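Local structure of inorganic pyrophosphatase (Shewanella sp. AS-11, 6LL8) at residues A[194-206]-A[232-246]. The protein probably hydrolyses diphosphate to two phosphate ions as a manganese-dependent family II pyrophosphatase of the DHH group. Residues are numbered along the deposited sequence; the frame is centred on the assembly and turned at random.
Sequences PARDLVMRDFKDF and DLEADIAKLKVEGNR. With 2PN (imidodiphosphoric acid), chain I.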
ATOM      1  N   PRO A 194      13.209 -15.622  -3.872  1.00 14.92           N
ATOM      2  CA  PRO A 194      14.465 -14.883  -3.958  1.00 16.58           C
ATOM      3  C   PRO A 194      14.438 -13.594  -3.128  1.00 13.10           C
ATOM      4  O   PRO A 194      13.398 -12.911  -3.059  1.00 13.48           O
ATOM      5  CB  PRO A 194      14.589 -14.610  -5.466  1.00 18.97           C
ATOM      6  CG  PRO A 194      13.819 -15.700  -6.152  1.00 19.09           C
ATOM      7  CD  PRO A 194      12.663 -15.948  -5.204  1.00 16.43           C
ATOM      8  N   ALA A 195      15.568 -13.204  -2.586  1.00 14.21           N
ATOM      9  CA  ALA A 195      15.687 -11.987  -1.772  1.00 12.24           C
ATOM     10  C   ALA A 195      15.103 -10.795  -2.525  1.00 12.38           C
ATOM     11  O   ALA A 195      14.352 -10.022  -1.913  1.00 11.93           O
ATOM     12  CB  ALA A 195      17.118 -11.770  -1.359  1.00 15.04           C
ATOM     13  N   ARG A 196      15.446 -10.586  -3.786  1.00 11.51           N
ATOM     14  CA  ARG A 196      14.995  -9.366  -4.485  1.00 11.91           C
ATOM     15  C   ARG A 196      13.471  -9.361  -4.579  1.00 11.25           C
ATOM     16  O   ARG A 196      12.857  -8.288  -4.481  1.00 11.31           O
ATOM     17  CB  ARG A 196      15.666  -9.220  -5.849  1.00 13.21           C
ATOM     18  CG  ARG A 196      15.143  -8.062  -6.693  1.00 13.71           C
ATOM     19  CD  ARG A 196      15.324  -6.687  -6.058  1.00 13.37           C
ATOM     20  NE  ARG A 196      16.688  -6.353  -5.681  1.00 13.42           N
ATOM     21  CZ  ARG A 196      17.546  -5.701  -6.446  1.00 14.19           C
ATOM     22  NH1 ARG A 196      17.206  -5.292  -7.638  1.00 14.55           N
ATOM     23  NH2 ARG A 196      18.754  -5.430  -6.001  1.00 16.25           N
ATOM     24  N   ASP A 197      12.860 -10.517  -4.797  1.00 10.86           N
ATOM     25  CA  ASP A 197      11.393 -10.581  -4.914  1.00 11.42           C
ATOM     26  C   ASP A 197      10.763 -10.208  -3.575  1.00 10.25           C
ATOM     27  O   ASP A 197       9.709  -9.556  -3.579  1.00 11.99           O
ATOM     28  CB  ASP A 197      10.936 -11.951  -5.403  1.00 12.53           C
ATOM     29  CG  ASP A 197      11.295 -12.295  -6.845  1.00 17.59           C
ATOM     30  OD1 ASP A 197      11.591 -11.372  -7.613  1.00 21.26           O
ATOM     31  OD2 ASP A 197      11.168 -13.464  -7.183  1.00 22.77           O
ATOM     32  N   LEU A 198      11.389 -10.562  -2.449  1.00 10.22           N
ATOM     33  CA  LEU A 198      10.856 -10.149  -1.139  1.00 10.58           C
ATOM     34  C   LEU A 198      11.083  -8.655  -0.921  1.00 10.48           C
ATOM     35  O   LEU A 198      10.159  -7.948  -0.471  1.00 10.48           O
ATOM     36  CB  LEU A 198      11.512 -10.967  -0.040  1.00 11.35           C
ATOM     37  CG  LEU A 198      11.170 -12.452  -0.010  1.00 12.94           C
ATOM     38  CD1 LEU A 198      11.992 -13.146   1.049  1.00 15.47           C
ATOM     39  CD2 LEU A 198       9.682 -12.690   0.213  1.00 14.33           C
ATOM     40  N   VAL A 199      12.270  -8.145  -1.216  1.00 10.14           N
ATOM     41  CA  VAL A 199      12.547  -6.707  -1.029  1.00 10.29           C
ATOM     42  C   VAL A 199      11.504  -5.898  -1.827  1.00  9.76           C
ATOM     43  O   VAL A 199      11.037  -4.882  -1.329  1.00 11.13           O
ATOM     44  CB  VAL A 199      13.993  -6.372  -1.436  1.00 10.86           C
ATOM     45  CG1 VAL A 199      14.239  -4.894  -1.503  1.00 12.17           C
ATOM     46  CG2 VAL A 199      14.985  -7.057  -0.521  1.00 11.91           C
ATOM     47  N   MET A 200      11.201  -6.309  -3.054  1.00  9.55           N
ATOM     48  CA  MET A 200      10.335  -5.537  -3.951  1.00 10.20           C
ATOM     49  C   MET A 200       8.862  -5.842  -3.764  1.00  9.66           C
ATOM     50  O   MET A 200       8.054  -5.196  -4.428  1.00 11.19           O
ATOM     51  CB  MET A 200      10.705  -5.791  -5.416  1.00 11.09           C
ATOM     52  CG  MET A 200      12.109  -5.360  -5.783  1.00 14.47           C
ATOM     53  SD  MET A 200      12.485  -3.682  -5.432  1.00 19.05           S
ATOM     54  CE  MET A 200      11.275  -2.882  -6.448  1.00 20.27           C
ATOM     55  N   ARG A 201       8.486  -6.770  -2.918  1.00  9.38           N
ATOM     56  CA  ARG A 201       7.077  -7.214  -2.866  1.00  9.67           C
ATOM     57  C   ARG A 201       6.150  -6.072  -2.440  1.00 10.20           C
ATOM     58  O   ARG A 201       5.026  -6.022  -2.947  1.00  9.82           O
ATOM     59  CB  ARG A 201       6.945  -8.376  -1.894  1.00 11.01           C
ATOM     60  CG  ARG A 201       5.510  -8.825  -1.683  1.00 12.24           C
ATOM     61  CD  ARG A 201       5.425 -10.256  -1.283  1.00 13.91           C
ATOM     62  NE  ARG A 201       5.776 -11.117  -2.398  1.00 14.80           N
ATOM     63  CZ  ARG A 201       6.035 -12.411  -2.258  1.00 14.98           C
ATOM     64  NH1 ARG A 201       6.005 -12.961  -1.059  1.00 17.43           N
ATOM     65  NH2 ARG A 201       6.368 -13.118  -3.310  1.00 18.77           N
ATOM     66  N   ASP A 202       6.584  -5.251  -1.501  1.00  9.20           N
ATOM     67  CA  ASP A 202       5.746  -4.179  -0.936  1.00 10.11           C
ATOM     68  C   ASP A 202       6.641  -2.980  -0.723  1.00  9.64           C
ATOM     69  O   ASP A 202       6.884  -2.578   0.428  1.00 11.11           O
ATOM     70  CB  ASP A 202       5.072  -4.657   0.330  1.00 10.23           C
ATOM     71  CG  ASP A 202       4.145  -3.695   1.014  1.00 10.84           C
ATOM     72  OD1 ASP A 202       3.837  -2.655   0.403  1.00 10.87           O
ATOM     73  OD2 ASP A 202       3.688  -4.080   2.137  1.00 12.87           O
ATOM     74  N   PHE A 203       7.149  -2.474  -1.820  1.00 10.23           N
ATOM     75  CA  PHE A 203       8.229  -1.484  -1.861  1.00  9.66           C
ATOM     76  C   PHE A 203       7.738  -0.194  -2.465  1.00  9.52           C
ATOM     77  O   PHE A 203       7.036  -0.244  -3.483  1.00 10.25           O
ATOM     78  CB  PHE A 203       9.376  -2.072  -2.686  1.00 10.05           C
ATOM     79  CG  PHE A 203      10.566  -1.159  -2.818  1.00 11.33           C
ATOM     80  CD1 PHE A 203      10.620  -0.248  -3.859  1.00 13.98           C
ATOM     81  CD2 PHE A 203      11.594  -1.216  -1.895  1.00 13.04           C
ATOM     82  CE1 PHE A 203      11.710   0.591  -3.988  1.00 15.24           C
ATOM     83  CE2 PHE A 203      12.673  -0.342  -2.019  1.00 14.33           C
ATOM     84  CZ  PHE A 203      12.711   0.549  -3.061  1.00 14.26           C
ATOM     85  N   LYS A 204       8.123   0.922  -1.861  1.00  8.38           N
ATOM     86  CA  LYS A 204       7.784   2.252  -2.363  1.00  8.55           C
ATOM     87  C   LYS A 204       9.005   3.148  -2.312  1.00  8.54           C
ATOM     88  O   LYS A 204       9.745   3.136  -1.328  1.00  9.48           O
ATOM     89  CB  LYS A 204       6.685   2.893  -1.525  1.00  9.29           C
ATOM     90  CG  LYS A 204       5.355   2.148  -1.605  1.00  8.69           C
ATOM     91  CD  LYS A 204       4.323   2.770  -0.682  1.00  9.47           C
ATOM     92  CE  LYS A 204       2.985   2.044  -0.758  1.00  9.50           C
ATOM     93  NZ  LYS A 204       2.012   2.664   0.156  1.00  8.98           N
ATOM     94  N   ASP A 205       9.169   3.948  -3.345  1.00  9.27           N
ATOM     95  CA  ASP A 205      10.132   5.054  -3.365  1.00 10.07           C
ATOM     96  C   ASP A 205       9.438   6.332  -2.916  1.00 10.25           C
ATOM     97  O   ASP A 205       8.268   6.593  -3.262  1.00 11.00           O
ATOM     98  CB  ASP A 205      10.757   5.246  -4.736  1.00 10.90           C
ATOM     99  CG  ASP A 205      11.930   4.339  -5.028  1.00 11.13           C
ATOM    100  OD1 ASP A 205      12.733   4.109  -4.100  1.00 12.41           O
ATOM    101  OD2 ASP A 205      12.057   3.870  -6.168  1.00 14.27           O
ATOM    102  N   PHE A 206      10.193   7.138  -2.208  1.00 10.48           N
ATOM    103  CA  PHE A 206       9.791   8.456  -1.695  1.00 10.74           C
ATOM    104  C   PHE A 206      10.843   9.466  -2.090  1.00 10.73           C
ATOM    105  O   PHE A 206      12.039   9.229  -1.884  1.00 12.96           O
ATOM    106  CB  PHE A 206       9.686   8.434  -0.173  1.00 11.01           C
ATOM    107  CG  PHE A 206       8.623   7.489   0.323  1.00 10.55           C
ATOM    108  CD1 PHE A 206       8.910   6.149   0.531  1.00 10.67           C
ATOM    109  CD2 PHE A 206       7.323   7.922   0.509  1.00 11.83           C
ATOM    110  CE1 PHE A 206       7.936   5.262   0.928  1.00 11.05           C
ATOM    111  CE2 PHE A 206       6.350   7.035   0.937  1.00 12.51           C
ATOM    112  CZ  PHE A 206       6.648   5.701   1.128  1.00 11.20           C
ATOM    113  N   ASP A 232      21.009 -12.198   3.275  1.00 15.18           N
ATOM    114  CA  ASP A 232      20.715 -12.064   1.819  1.00 15.95           C
ATOM    115  C   ASP A 232      19.859 -10.817   1.579  1.00 13.69           C
ATOM    116  O   ASP A 232      20.093 -10.106   0.611  1.00 13.87           O
ATOM    117  CB  ASP A 232      20.047 -13.330   1.265  1.00 20.64           C
ATOM    118  CG  ASP A 232      20.945 -14.575   1.220  1.00 33.26           C
ATOM    119  OD1 ASP A 232      22.139 -14.389   1.329  1.00 35.55           O
ATOM    120  OD2 ASP A 232      20.387 -15.664   1.074  1.00 46.26           O
ATOM    121  N   LEU A 233      18.907 -10.525   2.458  1.00 13.16           N
ATOM    122  CA  LEU A 233      18.108  -9.293   2.317  1.00 12.68           C
ATOM    123  C   LEU A 233      18.995  -8.070   2.490  1.00 11.96           C
ATOM    124  O   LEU A 233      18.847  -7.095   1.738  1.00 13.22           O
ATOM    125  CB  LEU A 233      16.963  -9.277   3.319  1.00 12.99           C
ATOM    126  CG  LEU A 233      15.902 -10.363   3.174  1.00 12.28           C
ATOM    127  CD1 LEU A 233      14.967 -10.347   4.357  1.00 13.27           C
ATOM    128  CD2 LEU A 233      15.130 -10.212   1.888  1.00 13.94           C
ATOM    129  N   GLU A 234      19.895  -8.105   3.470  1.00 13.11           N
ATOM    130  CA  GLU A 234      20.801  -6.973   3.726  1.00 14.00           C
ATOM    131  C   GLU A 234      21.699  -6.730   2.511  1.00 12.85           C
ATOM    132  O   GLU A 234      21.924  -5.573   2.116  1.00 15.22           O
ATOM    133  CB  GLU A 234      21.610  -7.223   4.992  1.00 15.78           C
ATOM    134  CG  GLU A 234      20.737  -7.214   6.236  1.00 15.65           C
ATOM    135  CD  GLU A 234      21.524  -7.503   7.491  1.00 18.11           C
ATOM    136  OE1 GLU A 234      22.136  -8.610   7.569  1.00 21.97           O
ATOM    137  OE2 GLU A 234      21.507  -6.637   8.383  1.00 18.21           O
ATOM    138  N   ALA A 235      22.229  -7.795   1.922  1.00 14.03           N
ATOM    139  CA  ALA A 235      23.089  -7.656   0.731  1.00 14.55           C
ATOM    140  C   ALA A 235      22.246  -7.089  -0.399  1.00 13.63           C
ATOM    141  O   ALA A 235      22.725  -6.250  -1.178  1.00 14.84           O
ATOM    142  CB  ALA A 235      23.696  -8.981   0.342  1.00 15.00           C
ATOM    143  N   ASP A 236      21.002  -7.543  -0.510  1.00 13.50           N
ATOM    144  CA  ASP A 236      20.170  -7.109  -1.640  1.00 13.02           C
ATOM    145  C   ASP A 236      19.764  -5.639  -1.546  1.00 12.11           C
ATOM    146  O   ASP A 236      19.752  -4.948  -2.577  1.00 12.74           O
ATOM    147  CB  ASP A 236      18.956  -8.002  -1.805  1.00 13.00           C
ATOM    148  CG  ASP A 236      18.334  -7.779  -3.166  1.00 14.94           C
ATOM    149  OD1 ASP A 236      19.010  -8.079  -4.214  1.00 17.52           O
ATOM    150  OD2 ASP A 236      17.235  -7.213  -3.187  1.00 16.20           O
ATOM    151  N   ILE A 237      19.467  -5.138  -0.346  1.00 11.92           N
ATOM    152  CA  ILE A 237      19.080  -3.711  -0.235  1.00 11.86           C
ATOM    153  C   ILE A 237      20.277  -2.816  -0.568  1.00 12.01           C
ATOM    154  O   ILE A 237      20.071  -1.731  -1.099  1.00 12.33           O
ATOM    155  CB  ILE A 237      18.402  -3.346   1.078  1.00 12.49           C
ATOM    156  CG1 ILE A 237      19.300  -3.532   2.298  1.00 12.83           C
ATOM    157  CG2 ILE A 237      17.086  -4.085   1.205  1.00 13.17           C
ATOM    158  CD1 ILE A 237      18.672  -3.005   3.575  1.00 13.83           C
ATOM    159  N   ALA A 238      21.513  -3.237  -0.271  1.00 12.73           N
ATOM    160  CA  ALA A 238      22.700  -2.442  -0.648  1.00 14.37           C
ATOM    161  C   ALA A 238      22.785  -2.376  -2.172  1.00 11.86           C
ATOM    162  O   ALA A 238      23.091  -1.314  -2.709  1.00 15.45           O
ATOM    163  CB  ALA A 238      23.945  -3.050  -0.069  1.00 14.92           C
ATOM    164  N   LYS A 239      22.540  -3.476  -2.879  1.00 13.10           N
ATOM    165  CA  LYS A 239      22.535  -3.484  -4.357  1.00 13.70           C
ATOM    166  C   LYS A 239      21.429  -2.568  -4.867  1.00 13.19           C
ATOM    167  O   LYS A 239      21.682  -1.778  -5.771  1.00 13.37           O
ATOM    168  CB  LYS A 239      22.345  -4.898  -4.890  1.00 14.71           C
ATOM    169  CG  LYS A 239      23.508  -5.850  -4.679  1.00 18.14           C
ATOM    170  CD  LYS A 239      23.259  -7.237  -5.282  1.00 24.81           C
ATOM    171  CE  LYS A 239      24.184  -8.328  -4.787  1.00 35.68           C
ATOM    172  NZ  LYS A 239      25.601  -8.035  -5.096  1.00 48.30           N
ATOM    173  N   LEU A 240      20.228  -2.675  -4.292  1.00 13.07           N
ATOM    174  CA  LEU A 240      19.099  -1.857  -4.762  1.00 12.97           C
ATOM    175  C   LEU A 240      19.394  -0.376  -4.571  1.00 11.64           C
ATOM    176  O   LEU A 240      19.006   0.438  -5.415  1.00 13.01           O
ATOM    177  CB  LEU A 240      17.840  -2.295  -4.009  1.00 13.20           C
ATOM    178  CG  LEU A 240      16.546  -1.653  -4.473  1.00 13.88           C
ATOM    179  CD1 LEU A 240      16.259  -1.896  -5.944  1.00 15.14           C
ATOM    180  CD2 LEU A 240      15.416  -2.193  -3.624  1.00 14.37           C
ATOM    181  N   LYS A 241      20.059  -0.007  -3.487  1.00 11.81           N
ATOM    182  CA  LYS A 241      20.434   1.385  -3.208  1.00 12.67           C
ATOM    183  C   LYS A 241      21.246   1.914  -4.392  1.00 13.06           C
ATOM    184  O   LYS A 241      21.004   3.013  -4.898  1.00 14.23           O
ATOM    185  CB  LYS A 241      21.203   1.477  -1.896  1.00 12.62           C
ATOM    186  CG  LYS A 241      21.687   2.878  -1.558  1.00 13.88           C
ATOM    187  CD  LYS A 241      22.481   2.882  -0.298  1.00 14.85           C
ATOM    188  CE  LYS A 241      23.017   4.253   0.045  1.00 15.20           C
ATOM    189  NZ  LYS A 241      24.081   4.697  -0.896  1.00 16.98           N
ATOM    190  N   VAL A 242      22.264   1.168  -4.796  1.00 12.47           N
ATOM    191  CA  VAL A 242      23.176   1.588  -5.885  1.00 13.63           C
ATOM    192  C   VAL A 242      22.421   1.610  -7.200  1.00 14.23           C
ATOM    193  O   VAL A 242      22.533   2.566  -7.975  1.00 15.38           O
ATOM    194  CB  VAL A 242      24.393   0.651  -5.962  1.00 14.81           C
ATOM    195  CG1 VAL A 242      25.174   0.881  -7.244  1.00 16.32           C
ATOM    196  CG2 VAL A 242      25.230   0.784  -4.717  1.00 16.69           C
ATOM    197  N   GLU A 243      21.639   0.571  -7.462  1.00 13.47           N
ATOM    198  CA  GLU A 243      20.958   0.441  -8.770  1.00 13.59           C
ATOM    199  C   GLU A 243      20.072   1.647  -9.043  1.00 15.65           C
ATOM    200  O   GLU A 243      19.992   2.065 -10.212  1.00 16.91           O
ATOM    201  CB  GLU A 243      20.104  -0.809  -8.824  1.00 14.43           C
ATOM    202  CG  GLU A 243      20.920  -2.082  -8.859  1.00 16.07           C
ATOM    203  CD  GLU A 243      20.132  -3.344  -8.571  1.00 17.27           C
ATOM    204  OE1 GLU A 243      18.897  -3.299  -8.739  1.00 20.92           O
ATOM    205  OE2 GLU A 243      20.756  -4.372  -8.153  1.00 19.03           O
ATOM    206  N   GLY A 244      19.436   2.199  -8.010  1.00 14.40           N
ATOM    207  CA  GLY A 244      18.522   3.333  -8.205  1.00 16.60           C
ATOM    208  C   GLY A 244      19.116   4.641  -7.754  1.00 15.74           C
ATOM    209  O   GLY A 244      18.396   5.637  -7.719  1.00 17.95           O
ATOM    210  N   ASN A 245      20.412   4.680  -7.452  1.00 16.30           N
ATOM    211  CA  ASN A 245      21.097   5.893  -6.948  1.00 16.71           C
ATOM    212  C   ASN A 245      20.259   6.485  -5.814  1.00 15.38           C
ATOM    213  O   ASN A 245      19.982   7.691  -5.760  1.00 18.81           O
ATOM    214  CB  ASN A 245      21.330   6.912  -8.063  1.00 20.08           C
ATOM    215  CG  ASN A 245      22.331   7.979  -7.683  1.00 26.00           C
ATOM    216  OD1 ASN A 245      23.213   7.758  -6.863  1.00 29.58           O
ATOM    217  ND2 ASN A 245      22.201   9.152  -8.287  1.00 37.08           N
ATOM    218  N   ARG A 246      19.901   5.640  -4.873  1.00 13.52           N
ATOM    219  CA  ARG A 246      19.071   6.071  -3.736  1.00 11.81           C
ATOM    220  C   ARG A 246      19.937   6.568  -2.589  1.00 12.71           C
ATOM    221  O   ARG A 246      21.068   6.061  -2.357  1.00 14.29           O
ATOM    222  CB  ARG A 246      18.203   4.908  -3.265  1.00 12.04           C
ATOM    223  CG  ARG A 246      17.165   4.457  -4.281  1.00 12.50           C
ATOM    224  CD  ARG A 246      16.328   3.287  -3.779  1.00 11.74           C
ATOM    225  NE  ARG A 246      15.224   2.999  -4.673  1.00 11.79           N
ATOM    226  CZ  ARG A 246      15.306   2.261  -5.768  1.00 12.57           C
ATOM    227  NH1 ARG A 246      16.416   1.632  -6.106  1.00 13.45           N
ATOM    228  NH2 ARG A 246      14.276   2.186  -6.578  1.00 13.00           N
TER
HETATM  229  P1  2PN I 407      -0.681   1.380   2.011  1.00  7.60           P
HETATM  230  O1  2PN I 407      -0.407   1.471   0.513  1.00  7.96           O
HETATM  231  O2  2PN I 407      -0.545  -0.026   2.534  1.00  7.90           O
HETATM  232  O3  2PN I 407      -2.023   1.999   2.357  1.00  7.99           O
HETATM  233  N1  2PN I 407       0.461   2.302   2.754  1.00  7.29           N
HETATM  234  P2  2PN I 407       1.773   1.991   3.705  1.00  8.36           P
HETATM  235  O4  2PN I 407       2.914   2.753   3.037  1.00  9.41           O
HETATM  236  O5  2PN I 407       2.030   0.499   3.687  1.00  8.34           O
HETATM  237  O6  2PN I 407       1.473   2.519   5.087  1.00  8.99           O
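R196 reaches across to two acids two turns apart on one face of helix 230-243, D236 and E243, and joins them in a salt-bridge network. Its NE gives D236 OD2 a nearly straight bond of 2.7 Å, in the guanidinium plane and on the syn lone pair. The far end meets E243 end-on, NH1 to OE1 at 2.8 Å and NH2 to OE2 at 3.1 Å, with the two flat groups turned 49° apart. Bends at chi2 and chi3 set the guanidinium between the two acids, and L240 CD1 lies over one face. A methionine in place of R196 would probably leave D236 and E243 as neighbouring negative charges without their shared counterion. Beside this charged cluster, V199 fits as a knob among L233, D236, I237 and L240, its CG1 3.6 Å from L240 CD2. The same methyl of L240 meets F203 CE2 at 3.7 Å. At the helix C-terminus, R246 grips D205 side-on, NE to OD1 and NH2 to OD2, both 2.8 Å and both on syn lone pairs. R246 is steadied by NH1 bonding to L240 O, beside the Schellman motif that ends the helix. Next to D205, K204 points to the other side of strand 203-208 and binds imidodiphosphate. Helix 195-199 crosses helical segment 232-243 at -71°, and L233 and I237 carry the packing on to strands 248-255 and 260-267 of the DHHA2 sheet.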